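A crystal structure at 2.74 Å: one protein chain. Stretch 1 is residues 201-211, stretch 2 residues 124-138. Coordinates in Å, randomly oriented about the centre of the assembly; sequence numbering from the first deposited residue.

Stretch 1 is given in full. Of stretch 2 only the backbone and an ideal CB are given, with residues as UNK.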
# COMPACT_ATOMS: atom_id res chain seq x y z
N ASP C 201 3.59 20.97 -9.91
CA ASP C 201 2.17 21.31 -10.01
C ASP C 201 1.86 22.38 -11.05
O ASP C 201 0.69 22.62 -11.34
CB ASP C 201 1.63 21.73 -8.63
CG ASP C 201 2.46 22.82 -7.96
OD1 ASP C 201 3.42 23.34 -8.54
OD2 ASP C 201 2.16 23.15 -6.81
N GLY C 202 2.90 23.02 -11.61
CA GLY C 202 2.71 24.11 -12.57
C GLY C 202 2.20 25.39 -11.92
O GLY C 202 1.61 26.24 -12.59
N ILE C 203 2.46 25.51 -10.61
CA ILE C 203 2.12 26.70 -9.83
C ILE C 203 3.39 27.44 -9.38
O ILE C 203 3.54 28.65 -9.58
CB ILE C 203 1.35 26.31 -8.54
CG1 ILE C 203 0.04 25.61 -8.88
CG2 ILE C 203 1.09 27.56 -7.68
CD1 ILE C 203 -0.69 25.01 -7.71
N PHE C 204 4.28 26.69 -8.74
CA PHE C 204 5.59 27.17 -8.32
C PHE C 204 6.63 26.39 -9.11
O PHE C 204 6.40 25.26 -9.54
CB PHE C 204 5.83 26.86 -6.84
CG PHE C 204 4.96 27.63 -5.89
CD1 PHE C 204 5.28 28.92 -5.56
CD2 PHE C 204 3.87 27.04 -5.29
CE1 PHE C 204 4.51 29.63 -4.66
CE2 PHE C 204 3.09 27.75 -4.38
CZ PHE C 204 3.42 29.06 -4.07
N GLY C 205 7.80 26.99 -9.26
CA GLY C 205 8.99 26.25 -9.60
C GLY C 205 9.50 25.51 -8.38
O GLY C 205 9.06 25.76 -7.25
N ALA C 206 10.43 24.60 -8.60
CA ALA C 206 10.98 23.81 -7.52
C ALA C 206 11.90 24.63 -6.61
O ALA C 206 12.57 25.59 -7.06
CB ALA C 206 11.76 22.64 -8.09
N GLY C 207 11.91 24.25 -5.35
CA GLY C 207 12.93 24.73 -4.41
C GLY C 207 12.63 25.99 -3.63
O GLY C 207 13.49 26.47 -2.91
N VAL C 208 11.43 26.53 -3.74
CA VAL C 208 11.04 27.69 -2.96
C VAL C 208 10.72 27.23 -1.56
O VAL C 208 10.11 26.19 -1.39
CB VAL C 208 9.83 28.40 -3.56
CG1 VAL C 208 9.42 29.58 -2.72
CG2 VAL C 208 10.14 28.87 -4.97
N PHE C 209 11.13 28.00 -0.56
CA PHE C 209 10.99 27.58 0.85
C PHE C 209 9.54 27.68 1.32
O PHE C 209 8.83 28.63 1.02
CB PHE C 209 11.88 28.42 1.76
CG PHE C 209 11.78 28.06 3.22
CD1 PHE C 209 12.48 26.99 3.73
CD2 PHE C 209 11.00 28.81 4.09
CE1 PHE C 209 12.41 26.65 5.09
CE2 PHE C 209 10.91 28.48 5.44
CZ PHE C 209 11.62 27.39 5.94
N VAL C 210 9.10 26.68 2.06
CA VAL C 210 7.76 26.67 2.61
C VAL C 210 7.79 26.69 4.12
O VAL C 210 7.16 27.56 4.73
CB VAL C 210 6.97 25.44 2.13
CG1 VAL C 210 5.60 25.42 2.77
CG2 VAL C 210 6.81 25.50 0.63
N GLY C 211 8.51 25.73 4.72
CA GLY C 211 8.57 25.58 6.18
C GLY C 211 9.37 24.38 6.64
O GLY C 211 10.17 23.86 5.88
N UNK C 124 -6.32 29.97 -14.14
CA UNK C 124 -5.02 29.36 -13.93
C UNK C 124 -4.60 29.68 -12.52
O UNK C 124 -4.79 30.81 -12.06
CB UNK C 124 -3.99 29.85 -14.95
N UNK C 125 -4.04 28.69 -11.84
CA UNK C 125 -3.60 28.88 -10.47
C UNK C 125 -2.13 29.28 -10.41
O UNK C 125 -1.25 28.51 -10.82
CB UNK C 125 -3.83 27.60 -9.66
N UNK C 126 -1.87 30.48 -9.90
CA UNK C 126 -0.52 31.03 -9.78
C UNK C 126 -0.03 30.91 -8.36
O UNK C 126 -0.82 30.80 -7.44
CB UNK C 126 -0.48 32.49 -10.23
N UNK C 127 1.29 30.91 -8.19
CA UNK C 127 1.90 30.86 -6.86
C UNK C 127 2.23 32.26 -6.39
O UNK C 127 2.50 33.14 -7.20
CB UNK C 127 3.16 29.99 -6.87
N UNK C 128 2.18 32.46 -5.08
CA UNK C 128 2.59 33.72 -4.44
C UNK C 128 3.82 33.52 -3.56
O UNK C 128 3.88 32.61 -2.74
CB UNK C 128 1.44 34.29 -3.61
N UNK C 129 4.80 34.40 -3.74
CA UNK C 129 6.08 34.34 -3.05
C UNK C 129 6.35 35.71 -2.44
O UNK C 129 6.08 36.72 -3.09
CB UNK C 129 7.21 33.92 -4.00
N UNK C 130 6.88 35.73 -1.22
CA UNK C 130 7.33 36.99 -0.63
C UNK C 130 8.82 37.00 -0.32
O UNK C 130 9.63 37.34 -1.19
CB UNK C 130 6.54 37.27 0.65
N UNK C 131 9.20 36.70 0.90
CA UNK C 131 10.61 36.87 1.25
C UNK C 131 11.29 35.56 1.00
O UNK C 131 11.66 34.85 1.92
CB UNK C 131 10.80 37.32 2.70
N UNK C 132 11.41 35.24 -0.29
CA UNK C 132 11.89 33.94 -0.76
C UNK C 132 11.18 32.76 -0.13
O UNK C 132 11.82 31.74 0.18
CB UNK C 132 13.39 33.82 -0.49
N UNK C 133 9.87 32.91 0.01
CA UNK C 133 9.01 31.93 0.68
C UNK C 133 7.64 31.82 -0.02
O UNK C 133 7.16 32.78 -0.58
CB UNK C 133 8.82 32.31 2.15
N UNK C 134 7.02 30.63 0.01
CA UNK C 134 5.66 30.47 -0.49
C UNK C 134 4.66 30.95 0.56
O UNK C 134 4.64 30.43 1.71
CB UNK C 134 5.39 29.01 -0.86
N UNK C 135 3.82 31.92 0.18
CA UNK C 135 2.74 32.44 1.05
C UNK C 135 1.34 31.97 0.66
O UNK C 135 0.43 32.03 1.47
CB UNK C 135 2.76 33.97 1.03
N UNK C 136 1.16 31.51 -0.58
CA UNK C 136 -0.17 31.04 -1.02
C UNK C 136 -0.30 31.02 -2.53
O UNK C 136 0.69 30.93 -3.24
CB UNK C 136 -1.27 31.93 -0.43
N UNK C 137 -1.52 31.08 -3.02
CA UNK C 137 -1.76 31.05 -4.45
C UNK C 137 -2.69 32.16 -4.86
O UNK C 137 -3.29 32.82 -4.03
CB UNK C 137 -2.33 29.70 -4.87
N UNK C 138 -2.83 32.34 -6.16
CA UNK C 138 -3.63 33.44 -6.71
C UNK C 138 -4.38 32.99 -7.94
O UNK C 138 -3.81 32.34 -8.80
CB UNK C 138 -2.75 34.64 -7.05

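Residues 124-138 form a hairpin of two strands, and residues 201-211 lie across one side of it. At position 124 the ideal CB has nothing of the other stretch within 5.5 Å, so stretch 1 sets few limits and a long or polar side chain would do. It is Lys124.

Position 125 points sideways, its ideal CB 4.4 Å from Ile203 CG1. An aliphatic residue suits this greasy flank, and Ile125 supplies one, its CG2 3.8 Å from Ile203 CD1. At 126 the CB points away and stretch 1 exerts no selection; the residue is Tyr126.

Position 127 is tightly restricted by stretch 1. Its CB would point toward stretch 1, 2.6 Å from Phe204 CE1, a clash, and 3.1 Å from Ile203 O. Although phi and psi of -95° and 149° would be ordinary for any residue, the space admits only glycine. Gly127 lets the ring settle against the backbone: its CA lies over one face of Phe204, 3.9 Å from the ring centroid in a CH-pi contact.

Position 128 points away, so stretch 1 does not decide the side chain; it is Leu128, whose backbone O lies 3.6 Å from Phe204 CE1, at the ring edge. The CB at 129 points sideways, 5.0 Å from Val208 CG1 and 5.1 Å from Phe204 CE1, room for a medium apolar group. Val129 fits, with CG2 3.9 Å from Phe204 CE1 and 4.4 Å from Val208 CG1.

Positions 130 and 131 are out of reach; they are Ser130 and His131. Position 132 has positive phi and psi (51°, 41°), which asparagine and glycine tolerate well, and an open CB. Asn132 occupies it.

At 133 the CB points sideways, 3.9 Å from Phe209 O, beside the Phe209 ring; a long chain with an aliphatic stem could run along it. Gln133 does so, with CG 4.0 Å from Phe209 CD2 at the ring edge.

Position 134 points toward stretch 1, its ideal CB 3.8 Å from Phe204 CZ, 3.9 Å from Phe209 O and 4.1 Å from Val210 CG2, favouring a small apolar residue. Ala134 packs its CB against Phe204 CZ, and its N donates a 2.9 Å hydrogen bond to Phe209 O.

Position 135 points away and holds Ile135. At 136, phi of 160° and psi of -157° call for glycine, and Gly136 follows. Position 137, sideways, its ideal CB 4.9 Å from Ile203 CG2, suits a branched aliphatic; Ile137 CG2 approaches Ile203 CG2 to 4.3 Å. Position 138, out of reach, is Ala138.

Stretch 2 124-138: KIYGLVSHNQAIGIA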
# COMPACT_ATOMS: atom_id res chain seq x y z
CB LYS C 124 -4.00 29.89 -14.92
CG LYS C 124 -2.68 29.14 -14.86
CD LYS C 124 -1.63 29.77 -15.75
CE LYS C 124 -0.28 29.10 -15.52
NZ LYS C 124 0.78 29.64 -16.37
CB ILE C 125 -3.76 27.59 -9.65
CG1 ILE C 125 -5.22 27.15 -9.63
CG2 ILE C 125 -3.26 27.79 -8.24
CD1 ILE C 125 -5.38 25.67 -9.35
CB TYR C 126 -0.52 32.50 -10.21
CG TYR C 126 -0.89 32.73 -11.65
CD1 TYR C 126 0.03 32.53 -12.67
CD2 TYR C 126 -2.18 33.11 -12.01
CE1 TYR C 126 -0.32 32.72 -14.00
CE2 TYR C 126 -2.53 33.30 -13.34
CZ TYR C 126 -1.60 33.11 -14.34
OH TYR C 126 -1.91 33.29 -15.66
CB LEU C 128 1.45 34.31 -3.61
CG LEU C 128 0.22 34.85 -4.39
CD1 LEU C 128 -0.85 35.35 -3.43
CD2 LEU C 128 0.67 35.96 -5.33
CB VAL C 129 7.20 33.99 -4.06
CG1 VAL C 129 8.57 33.99 -3.40
CG2 VAL C 129 6.94 32.64 -4.67
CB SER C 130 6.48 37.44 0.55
OG SER C 130 6.77 38.80 0.86
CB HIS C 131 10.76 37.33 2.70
CG HIS C 131 10.41 38.77 2.91
ND1 HIS C 131 9.25 39.34 2.43
CD2 HIS C 131 11.07 39.76 3.56
CE1 HIS C 131 9.22 40.62 2.76
NE2 HIS C 131 10.31 40.90 3.45
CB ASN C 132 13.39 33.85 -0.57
CG ASN C 132 14.14 34.37 -1.76
OD1 ASN C 132 13.85 33.97 -2.90
ND2 ASN C 132 15.14 35.25 -1.51
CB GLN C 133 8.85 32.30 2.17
CG GLN C 133 8.10 31.29 3.01
CD GLN C 133 8.13 31.60 4.51
OE1 GLN C 133 7.51 30.86 5.32
NE2 GLN C 133 8.87 32.64 4.90
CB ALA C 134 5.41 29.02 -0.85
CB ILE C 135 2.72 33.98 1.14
CG1 ILE C 135 2.42 34.63 -0.23
CG2 ILE C 135 4.04 34.48 1.69
CD1 ILE C 135 2.18 36.13 -0.16
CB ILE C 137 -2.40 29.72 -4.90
CG1 ILE C 137 -3.81 29.57 -4.33
CG2 ILE C 137 -1.53 28.54 -4.47
CD1 ILE C 137 -4.53 28.31 -4.74
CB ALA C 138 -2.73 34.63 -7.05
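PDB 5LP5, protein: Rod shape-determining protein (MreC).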